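PDB 2WW2: alpha-1,2-mannosidase from Bacteroides thetaiotaomicron, which hydrolyses alpha-mannosides with inversion at the anomeric carbon, as a calcium-dependent member of glycoside hydrolase family 92. Local coordinates for residues Lys670-Ala676 against Gln708-Leu714; Gly272-Gly278 against Phe659-His665; Tyr435-Glu440 against Thr494-Lys498. All coordinates share one frame; numbering follows the deposited sequence.

Interaction 1 of 3, residues Lys670-Ala676 against Gln708-Leu714; sequences KNFVVSA and QGGELNL
F672 to S675 pair with G710 to N713 as two parallel strands. They are the one parallel pair in a mixed six-stranded sheet, in which strand 661-665 and strand 685-691 flank them. Their short axes run 4.6 Å apart and 8° from parallel.

Backbone bonds alternate along the pair. N671 O takes the amide of G710, V673 N gives to G710 O, and the pattern continues up to L714 N on S675 O.

The way into strand 710-717 calls for glycine twice. G709 has positive phi just after helix 703-707, and a side chain there would strike N671 O. At G710 a side chain would be jammed against the carbonyl oxygen of G709.

Apolar packing lies on the face of F672, V674 and L712. With CG of F672 anti to N (chi1 -168°), one ring face lies over the backbone at G710 C and E711 N. Its far end reaches L712, with CE2 of F672 3.9 Å from L712 CB. L691 also packs on this ring. A serine here would probably leave a gap under the G710-E711 peptide and take from L712 CB an apolar partner. Further along, V674 CG1 meets L714 CD1 at 4.0 Å.

The other face carries V673, S675 and E711 and is more mixed. The extended E711 chain runs alongside V673, with CG of E711 4.1 Å from V673 CB. Its carboxylate then reaches S675. S675 OG donates to E711 OE2 over 2.9 Å, on the anti side and 25° out of the carboxylate plane.

Interaction 2 of 3, residues Gly272-Gly278 against Phe659-His665; sequences GRVEAEG and FKKVTLH
R273 to G278 line up antiparallel with K660 to H665 at one edge of the mixed sheet. K660 and K661 both face E277, which makes a classic beta bulge. The amide N of H665 points almost straight at R273 O, 2.8 Å away. K660 N bonds to G278 O, while the K661 N to E277 O bond is weak.

On the buried face, A276 CB sits over the centre of the F659 ring, 3.6 Å from its centroid. This is a CH-pi contact, and F287 of helix 281-294 meets the same ring edge-to-face. V662 CG1 packs beside A276 CB at 4.0 Å.

On the other face, H665 NE2 donates to E275 OE1. The modelled 2.4 Å between H665 NE2 and E275 OE1 is very short, so the exact length is doubtful. Carboxylate and ring are nearly coplanar, 24° apart. E277 and K661 lie side by side, with OE2 of E277 4.6 Å from NZ of K661. One water joins OE2 to NZ. A second is held by E275 O, E277 OE2 and T663 OG1. The opposite charges of E277 and K661 thus meet through water, which probably softens their attraction.

Interaction 3 of 3, residues Tyr435-Glu440 against Thr494-Lys498; sequences YVPYPE and TKDAK
Y435 reaches across to K495 and D496, where two loops without regular secondary structure meet. One lies between helix 427-433 and helix 444-465, the other after strand 491-492.

From CB the Y435 side chain leaves with CG between the backbone N and the carbonyl carbon (chi1 63°). This aims the ring at the second loop. CE1 of Y435 comes 3.8 Å from K495 CB, and CE2 of Y435 lies 4.0 Å from K495 CD. The two side chains cross at about a right angle. CZ touches K495 CB as well. At the tip, OH of Y435 donates to D496 O over 2.9 Å, and that oxygen lies in the ring plane. The extended K495 chain runs on beyond the tyrosine. Its NZ bonds to N483 O, and its charge makes a cation-pi contact with W501.

P437 packs on the backbone between D496 and A497, and CG of P437 meets A497 CB at 4.1 Å. Next to it, Y438 N gives a bond of 3.0 Å to K495 O. T494 OG1 lies close to Y438 CB, and one water links that hydroxyl to V436 O. A cis peptide joins Y438 to P439, whose CB lies over one face of the Y438 ring.

E440 is bent at chi2 (86°), which turns its carboxylate back to the second loop. A497 N donates to E440 OE2 over 2.9 Å, from 51° out of the carboxylate plane. D496 OD1 takes the amide of K498 in an Asx turn and also that of N500. Both carboxylates therefore serve as acceptors for backbone amides, which probably helps them keep their negative charge although E440 OE2 and D496 OD1 are only 5.0 Å apart.

In the fold
Interactions 1 and 2 belong to one mixed sheet and touch. Strands 661-665 and 671-675 are neighbours in it and follow each other in the chain. Interaction 2 adds an edge strand from far earlier in the sequence, and interaction 1 joins the sheet to its later strands. Both set an apolar, buried face against a polar one with charged groups. Interaction 3 stands apart, its nearest atoms about 36 Å from interaction 2 and about 38 Å from interaction 1. It is nested in the chain between the segments of interaction 2. It joins irregular loops, so side-chain to backbone bonds do much of the work that regular strand pairing does in the other two. All three are partly buried.

Interaction 1 of 3, residues Lys670-Ala676 against Gln708-Leu714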
loop_
_atom_site.group_PDB
_atom_site.type_symbol
_atom_site.label_atom_id
_atom_site.label_comp_id
_atom_site.label_asym_id
_atom_site.label_seq_id
_atom_site.Cartn_x
_atom_site.Cartn_y
_atom_site.Cartn_z
ATOM N N LYS A 670 -2.014 31.614 -40.540
ATOM C CA LYS A 670 -2.700 30.323 -40.621
ATOM C C LYS A 670 -3.335 29.984 -39.286
ATOM O O LYS A 670 -2.721 30.182 -38.239
ATOM C CB LYS A 670 -1.742 29.197 -41.020
ATOM C CG LYS A 670 -0.923 29.474 -42.262
ATOM C CD LYS A 670 -1.796 29.647 -43.504
ATOM C CE LYS A 670 -0.906 29.844 -44.742
ATOM N NZ LYS A 670 -1.687 30.305 -45.922
ATOM N N ASN A 671 -4.560 29.480 -39.325
ATOM C CA ASN A 671 -5.263 29.064 -38.112
ATOM C C ASN A 671 -5.675 27.607 -38.219
ATOM O O ASN A 671 -6.182 27.170 -39.259
ATOM C CB ASN A 671 -6.506 29.925 -37.914
ATOM C CG ASN A 671 -6.172 31.402 -37.856
ATOM O OD1 ASN A 671 -5.351 31.823 -37.052
ATOM N ND2 ASN A 671 -6.786 32.190 -38.729
ATOM N N PHE A 672 -5.442 26.842 -37.162
ATOM C CA PHE A 672 -5.911 25.466 -37.144
ATOM C C PHE A 672 -6.925 25.309 -36.037
ATOM O O PHE A 672 -6.640 25.628 -34.874
ATOM C CB PHE A 672 -4.761 24.471 -36.956
ATOM C CG PHE A 672 -5.176 23.043 -37.234
ATOM C CD1 PHE A 672 -5.023 22.503 -38.490
ATOM C CD2 PHE A 672 -5.779 22.273 -36.244
ATOM C CE1 PHE A 672 -5.426 21.205 -38.768
ATOM C CE2 PHE A 672 -6.185 20.974 -36.509
ATOM C CZ PHE A 672 -6.009 20.441 -37.785
ATOM N N VAL A 673 -8.106 24.817 -36.388
ATOM C CA VAL A 673 -9.177 24.626 -35.406
ATOM C C VAL A 673 -9.397 23.153 -35.070
ATOM O O VAL A 673 -9.525 22.322 -35.971
ATOM C CB VAL A 673 -10.493 25.201 -35.936
ATOM C CG1 VAL A 673 -11.698 24.780 -35.039
ATOM C CG2 VAL A 673 -10.386 26.724 -36.067
ATOM N N VAL A 674 -9.442 22.822 -33.781
ATOM C CA VAL A 674 -9.940 21.513 -33.377
ATOM C C VAL A 674 -11.345 21.763 -32.851
ATOM O O VAL A 674 -11.518 22.361 -31.784
ATOM C CB VAL A 674 -9.091 20.827 -32.278
ATOM C CG1 VAL A 674 -9.725 19.485 -31.866
ATOM C CG2 VAL A 674 -7.650 20.619 -32.734
ATOM N N SER A 675 -12.362 21.368 -33.609
ATOM C CA SER A 675 -13.727 21.551 -33.099
ATOM C C SER A 675 -14.359 20.239 -32.624
ATOM O O SER A 675 -14.183 19.179 -33.231
ATOM C CB SER A 675 -14.613 22.290 -34.109
ATOM O OG SER A 675 -14.891 21.463 -35.208
ATOM N N ALA A 676 -15.088 20.322 -31.518
ATOM C CA ALA A 676 -15.717 19.168 -30.908
ATOM C C ALA A 676 -17.046 19.672 -30.356
ATOM O O ALA A 676 -17.236 19.792 -29.140
ATOM C CB ALA A 676 -14.813 18.604 -29.785
ATOM N N GLN A 708 -0.210 24.402 -41.803
ATOM C CA GLN A 708 -0.846 24.939 -43.009
ATOM C C GLN A 708 -2.235 25.497 -42.710
ATOM O O GLN A 708 -2.855 26.142 -43.566
ATOM C CB GLN A 708 -0.921 23.880 -44.108
ATOM C CG GLN A 708 -1.872 22.749 -43.806
ATOM C CD GLN A 708 -1.830 21.697 -44.892
ATOM O OE1 GLN A 708 -0.906 21.686 -45.705
ATOM N NE2 GLN A 708 -2.828 20.807 -44.918
ATOM N N GLY A 709 -2.708 25.250 -41.492
ATOM C CA GLY A 709 -4.014 25.711 -41.070
ATOM C C GLY A 709 -5.110 24.803 -41.591
ATOM O O GLY A 709 -4.894 23.999 -42.503
ATOM N N GLY A 710 -6.291 24.909 -40.998
ATOM C CA GLY A 710 -7.410 24.074 -41.416
ATOM C C GLY A 710 -8.260 23.720 -40.214
ATOM O O GLY A 710 -8.355 24.499 -39.263
ATOM N N GLU A 711 -8.865 22.536 -40.248
ATOM C CA GLU A 711 -9.793 22.150 -39.189
ATOM C C GLU A 711 -9.888 20.648 -39.014
ATOM O O GLU A 711 -10.070 19.905 -39.989
ATOM C CB GLU A 711 -11.195 22.721 -39.446
ATOM C CG GLU A 711 -12.205 22.340 -38.358
ATOM C CD GLU A 711 -13.496 23.153 -38.422
ATOM O OE1 GLU A 711 -13.517 24.190 -39.118
ATOM O OE2 GLU A 711 -14.494 22.758 -37.778
ATOM N N LEU A 712 -9.758 20.211 -37.762
ATOM C CA LEU A 712 -10.094 18.853 -37.376
ATOM C C LEU A 712 -11.446 18.899 -36.675
ATOM O O LEU A 712 -11.562 19.453 -35.575
ATOM C CB LEU A 712 -9.033 18.305 -36.424
ATOM C CG LEU A 712 -9.220 16.856 -35.993
ATOM C CD1 LEU A 712 -9.191 15.881 -37.209
ATOM C CD2 LEU A 712 -8.175 16.481 -34.915
ATOM N N ASN A 713 -12.464 18.332 -37.320
ATOM C CA ASN A 713 -13.852 18.373 -36.837
ATOM C C ASN A 713 -14.229 17.030 -36.224
ATOM O O ASN A 713 -14.412 16.046 -36.947
ATOM C CB ASN A 713 -14.791 18.725 -38.003
ATOM C CG ASN A 713 -16.275 18.728 -37.618
ATOM O OD1 ASN A 713 -16.657 18.431 -36.497
ATOM N ND2 ASN A 713 -17.118 19.072 -38.577
ATOM N N LEU A 714 -14.353 16.991 -34.894
ATOM C CA LEU A 714 -14.606 15.740 -34.200
ATOM C C LEU A 714 -16.070 15.610 -33.773
ATOM O O LEU A 714 -16.659 16.571 -33.275
ATOM C CB LEU A 714 -13.709 15.633 -32.967
ATOM C CG LEU A 714 -12.217 15.839 -33.190
ATOM C CD1 LEU A 714 -11.473 15.842 -31.846
ATOM C CD2 LEU A 714 -11.689 14.740 -34.093
HETATM O O HOH W 1 -1.831 26.949 -46.051
#

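Interaction 2 of 3, residues Gly272-Gly278 against Phe659-His665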
loop_
_atom_site.group_PDB
_atom_site.type_symbol
_atom_site.label_atom_id
_atom_site.label_comp_id
_atom_site.label_asym_id
_atom_site.label_seq_id
_atom_site.Cartn_x
_atom_site.Cartn_y
_atom_site.Cartn_z
ATOM N N GLY A 272 -3.067 34.259 -26.100
ATOM C CA GLY A 272 -4.141 34.252 -27.101
ATOM C C GLY A 272 -3.795 33.539 -28.392
ATOM O O GLY A 272 -4.656 33.379 -29.266
ATOM N N ARG A 273 -2.548 33.091 -28.524
ATOM C CA ARG A 273 -2.203 32.280 -29.688
ATOM C C ARG A 273 -2.919 30.934 -29.700
ATOM O O ARG A 273 -3.006 30.296 -30.749
ATOM C CB ARG A 273 -0.697 32.086 -29.832
ATOM C CG ARG A 273 0.044 33.385 -30.090
ATOM C CD ARG A 273 1.421 33.094 -30.642
ATOM N NE ARG A 273 2.195 34.316 -30.817
ATOM C CZ ARG A 273 3.487 34.329 -31.101
ATOM N NH1 ARG A 273 4.129 33.179 -31.223
ATOM N NH2 ARG A 273 4.138 35.486 -31.249
ATOM N N VAL A 274 -3.417 30.495 -28.545
ATOM C CA VAL A 274 -4.376 29.405 -28.534
ATOM C C VAL A 274 -5.664 29.833 -27.831
ATOM O O VAL A 274 -5.663 30.233 -26.659
ATOM C CB VAL A 274 -3.804 28.030 -28.024
ATOM C CG1 VAL A 274 -3.104 28.183 -26.695
ATOM C CG2 VAL A 274 -4.936 26.965 -27.948
ATOM N N GLU A 275 -6.755 29.813 -28.582
ATOM C CA GLU A 275 -8.016 30.306 -28.068
ATOM C C GLU A 275 -8.930 29.141 -27.726
ATOM O O GLU A 275 -9.438 28.472 -28.629
ATOM C CB GLU A 275 -8.753 31.118 -29.129
ATOM C CG GLU A 275 -8.199 32.455 -29.479
ATOM C CD GLU A 275 -9.193 33.220 -30.379
ATOM O OE1 GLU A 275 -8.963 33.271 -31.600
ATOM O OE2 GLU A 275 -10.214 33.713 -29.865
ATOM N N ALA A 276 -9.173 28.925 -26.439
ATOM C CA ALA A 276 -10.084 27.876 -25.996
ATOM C C ALA A 276 -11.489 28.430 -25.780
ATOM O O ALA A 276 -11.656 29.476 -25.125
ATOM C CB ALA A 276 -9.567 27.236 -24.712
ATOM N N GLU A 277 -12.496 27.732 -26.308
ATOM C CA GLU A 277 -13.905 28.150 -26.175
ATOM C C GLU A 277 -14.783 26.941 -25.822
ATOM O O GLU A 277 -14.527 25.815 -26.279
ATOM C CB GLU A 277 -14.426 28.770 -27.486
ATOM C CG GLU A 277 -13.666 30.003 -27.973
ATOM C CD GLU A 277 -14.149 30.475 -29.340
ATOM O OE1 GLU A 277 -15.275 30.985 -29.422
ATOM O OE2 GLU A 277 -13.404 30.326 -30.334
ATOM N N GLY A 278 -15.821 27.164 -25.031
ATOM C CA GLY A 278 -16.765 26.084 -24.718
ATOM C C GLY A 278 -16.193 25.179 -23.638
ATOM O O GLY A 278 -15.902 24.013 -23.878
ATOM N N PHE A 659 -12.083 21.053 -24.771
ATOM C CA PHE A 659 -13.054 22.140 -25.012
ATOM C C PHE A 659 -13.943 21.851 -26.220
ATOM O O PHE A 659 -13.647 20.955 -27.007
ATOM C CB PHE A 659 -12.316 23.469 -25.221
ATOM C CG PHE A 659 -11.505 23.914 -24.007
ATOM C CD1 PHE A 659 -12.127 24.577 -22.952
ATOM C CD2 PHE A 659 -10.141 23.637 -23.919
ATOM C CE1 PHE A 659 -11.385 24.985 -21.817
ATOM C CE2 PHE A 659 -9.383 24.043 -22.804
ATOM C CZ PHE A 659 -10.013 24.721 -21.752
ATOM N N LYS A 660 -15.019 22.625 -26.393
ATOM C CA LYS A 660 -15.823 22.494 -27.606
ATOM C C LYS A 660 -15.047 23.005 -28.819
ATOM O O LYS A 660 -15.318 22.612 -29.963
ATOM C CB LYS A 660 -17.172 23.219 -27.461
ATOM C CG LYS A 660 -18.122 22.463 -26.538
ATOM C CD LYS A 660 -19.403 23.218 -26.278
ATOM C CE LYS A 660 -20.265 22.482 -25.253
ATOM N NZ LYS A 660 -20.630 21.112 -25.742
ATOM N N LYS A 661 -14.047 23.842 -28.566
ATOM C CA LYS A 661 -13.259 24.417 -29.653
ATOM C C LYS A 661 -11.935 25.005 -29.174
ATOM O O LYS A 661 -11.888 25.712 -28.153
ATOM C CB LYS A 661 -14.082 25.513 -30.357
ATOM C CG LYS A 661 -13.501 25.963 -31.689
ATOM C CD LYS A 661 -14.270 27.163 -32.231
ATOM C CE LYS A 661 -13.971 27.365 -33.683
ATOM N NZ LYS A 661 -14.841 28.445 -34.258
ATOM N N VAL A 662 -10.850 24.709 -29.893
ATOM C CA VAL A 662 -9.619 25.457 -29.701
ATOM C C VAL A 662 -9.175 25.920 -31.076
ATOM O O VAL A 662 -9.330 25.198 -32.066
ATOM C CB VAL A 662 -8.455 24.643 -29.046
ATOM C CG1 VAL A 662 -8.580 24.595 -27.537
ATOM C CG2 VAL A 662 -8.367 23.259 -29.641
ATOM N N THR A 663 -8.647 27.138 -31.133
ATOM C CA THR A 663 -8.117 27.702 -32.357
ATOM C C THR A 663 -6.661 28.072 -32.115
ATOM O O THR A 663 -6.343 28.837 -31.202
ATOM C CB THR A 663 -8.886 28.960 -32.759
ATOM O OG1 THR A 663 -10.264 28.627 -32.957
ATOM C CG2 THR A 663 -8.332 29.548 -34.056
ATOM N N LEU A 664 -5.777 27.496 -32.920
ATOM C CA LEU A 664 -4.369 27.789 -32.826
ATOM C C LEU A 664 -4.020 28.830 -33.889
ATOM O O LEU A 664 -4.260 28.615 -35.083
ATOM C CB LEU A 664 -3.554 26.507 -33.032
ATOM C CG LEU A 664 -3.554 25.461 -31.911
ATOM C CD1 LEU A 664 -4.884 24.676 -31.850
ATOM C CD2 LEU A 664 -2.404 24.504 -32.138
ATOM N N HIS A 665 -3.470 29.962 -33.446
ATOM C CA HIS A 665 -3.073 31.043 -34.336
ATOM C C HIS A 665 -1.610 30.889 -34.647
ATOM O O HIS A 665 -0.742 31.217 -33.826
ATOM C CB HIS A 665 -3.377 32.395 -33.693
ATOM C CG HIS A 665 -4.844 32.637 -33.530
ATOM N ND1 HIS A 665 -5.697 32.743 -34.609
ATOM C CD2 HIS A 665 -5.618 32.743 -32.424
ATOM C CE1 HIS A 665 -6.934 32.918 -34.174
ATOM N NE2 HIS A 665 -6.915 32.917 -32.851
HETATM O O HOH W 2 -11.508 28.570 -30.556
HETATM O O HOH W 3 -14.324 30.795 -32.774
#

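Interaction 3 of 3, residues Tyr435-Glu440 against Thr494-Lys498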
loop_
_atom_site.group_PDB
_atom_site.type_symbol
_atom_site.label_atom_id
_atom_site.label_comp_id
_atom_site.label_asym_id
_atom_site.label_seq_id
_atom_site.Cartn_x
_atom_site.Cartn_y
_atom_site.Cartn_z
ATOM N N TYR A 435 24.955 -0.740 -23.808
ATOM C CA TYR A 435 24.180 -0.230 -22.663
ATOM C C TYR A 435 25.167 0.318 -21.652
ATOM O O TYR A 435 26.364 -0.004 -21.710
ATOM C CB TYR A 435 23.319 -1.334 -22.015
ATOM C CG TYR A 435 24.150 -2.458 -21.425
ATOM C CD1 TYR A 435 24.619 -2.396 -20.114
ATOM C CD2 TYR A 435 24.493 -3.569 -22.194
ATOM C CE1 TYR A 435 25.399 -3.411 -19.588
ATOM C CE2 TYR A 435 25.266 -4.589 -21.671
ATOM C CZ TYR A 435 25.718 -4.506 -20.373
ATOM O OH TYR A 435 26.498 -5.530 -19.852
ATOM N N VAL A 436 24.675 1.136 -20.724
ATOM C CA VAL A 436 25.487 1.614 -19.617
ATOM C C VAL A 436 25.306 0.659 -18.430
ATOM O O VAL A 436 24.159 0.350 -18.059
ATOM C CB VAL A 436 25.084 3.041 -19.175
ATOM C CG1 VAL A 436 26.034 3.554 -18.100
ATOM C CG2 VAL A 436 25.046 3.991 -20.381
ATOM N N PRO A 437 26.430 0.180 -17.843
ATOM C CA PRO A 437 26.320 -0.832 -16.791
ATOM C C PRO A 437 26.205 -0.235 -15.390
ATOM O O PRO A 437 26.746 0.841 -15.116
ATOM C CB PRO A 437 27.630 -1.613 -16.927
ATOM C CG PRO A 437 28.629 -0.542 -17.334
ATOM C CD PRO A 437 27.825 0.324 -18.322
ATOM N N TYR A 438 25.476 -0.943 -14.526
ATOM C CA TYR A 438 25.327 -0.607 -13.103
ATOM C C TYR A 438 25.874 -1.818 -12.336
ATOM O O TYR A 438 25.654 -2.935 -12.746
ATOM C CB TYR A 438 23.843 -0.376 -12.768
ATOM C CG TYR A 438 23.603 -0.004 -11.318
ATOM C CD1 TYR A 438 23.675 1.324 -10.901
ATOM C CD2 TYR A 438 23.342 -0.976 -10.365
ATOM C CE1 TYR A 438 23.481 1.670 -9.576
ATOM C CE2 TYR A 438 23.153 -0.640 -9.015
ATOM C CZ TYR A 438 23.222 0.677 -8.640
ATOM O OH TYR A 438 23.035 1.019 -7.328
ATOM N N PRO A 439 26.560 -1.605 -11.195
ATOM C CA PRO A 439 26.725 -0.379 -10.423
ATOM C C PRO A 439 27.889 0.498 -10.885
ATOM O O PRO A 439 28.199 1.486 -10.226
ATOM C CB PRO A 439 26.986 -0.905 -9.005
ATOM C CG PRO A 439 27.759 -2.212 -9.250
ATOM C CD PRO A 439 27.280 -2.744 -10.592
ATOM N N GLU A 440 28.526 0.152 -12.002
ATOM C CA GLU A 440 29.627 0.958 -12.534
ATOM C C GLU A 440 29.256 2.425 -12.750
ATOM O O GLU A 440 30.073 3.313 -12.535
ATOM C CB GLU A 440 30.128 0.375 -13.849
ATOM C CG GLU A 440 30.871 -0.957 -13.695
ATOM C CD GLU A 440 29.946 -2.163 -13.700
ATOM O OE1 GLU A 440 28.710 -1.975 -13.650
ATOM O OE2 GLU A 440 30.460 -3.304 -13.755
ATOM N N THR A 494 18.911 -4.111 -15.269
ATOM C CA THR A 494 20.267 -3.595 -15.394
ATOM C C THR A 494 21.269 -4.745 -15.406
ATOM O O THR A 494 20.993 -5.819 -14.855
ATOM C CB THR A 494 20.615 -2.629 -14.250
ATOM O OG1 THR A 494 21.926 -2.093 -14.456
ATOM C CG2 THR A 494 20.581 -3.358 -12.891
ATOM N N LYS A 495 22.423 -4.517 -16.035
ATOM C CA LYS A 495 23.525 -5.485 -16.037
ATOM C C LYS A 495 24.808 -4.780 -15.621
ATOM O O LYS A 495 24.943 -3.578 -15.835
ATOM C CB LYS A 495 23.761 -6.049 -17.447
ATOM C CG LYS A 495 22.649 -6.889 -18.043
ATOM C CD LYS A 495 22.919 -7.078 -19.540
ATOM C CE LYS A 495 21.937 -8.031 -20.179
ATOM N NZ LYS A 495 21.937 -7.880 -21.682
ATOM N N ASP A 496 25.756 -5.517 -15.047
ATOM C CA ASP A 496 27.087 -4.963 -14.786
ATOM C C ASP A 496 27.929 -4.972 -16.068
ATOM O O ASP A 496 27.434 -5.340 -17.127
ATOM C CB ASP A 496 27.781 -5.704 -13.629
ATOM C CG ASP A 496 28.104 -7.148 -13.962
ATOM O OD1 ASP A 496 28.073 -7.520 -15.157
ATOM O OD2 ASP A 496 28.405 -7.916 -13.012
ATOM N N ALA A 497 29.187 -4.552 -15.989
ATOM C CA ALA A 497 30.021 -4.457 -17.191
ATOM C C ALA A 497 30.353 -5.829 -17.786
ATOM O O ALA A 497 30.801 -5.927 -18.931
ATOM C CB ALA A 497 31.310 -3.663 -16.898
ATOM N N LYS A 498 30.120 -6.889 -17.018
ATOM C CA LYS A 498 30.367 -8.243 -17.514
ATOM C C LYS A 498 29.106 -8.908 -18.062
ATOM O O LYS A 498 29.142 -10.056 -18.483
ATOM C CB LYS A 498 30.988 -9.107 -16.424
ATOM C CG LYS A 498 32.409 -8.698 -16.079
ATOM C CD LYS A 498 33.247 -9.905 -15.662
ATOM C CE LYS A 498 33.005 -10.321 -14.205
ATOM N NZ LYS A 498 33.633 -9.383 -13.222
HETATM O O HOH W 4 22.157 -1.023 -16.877
#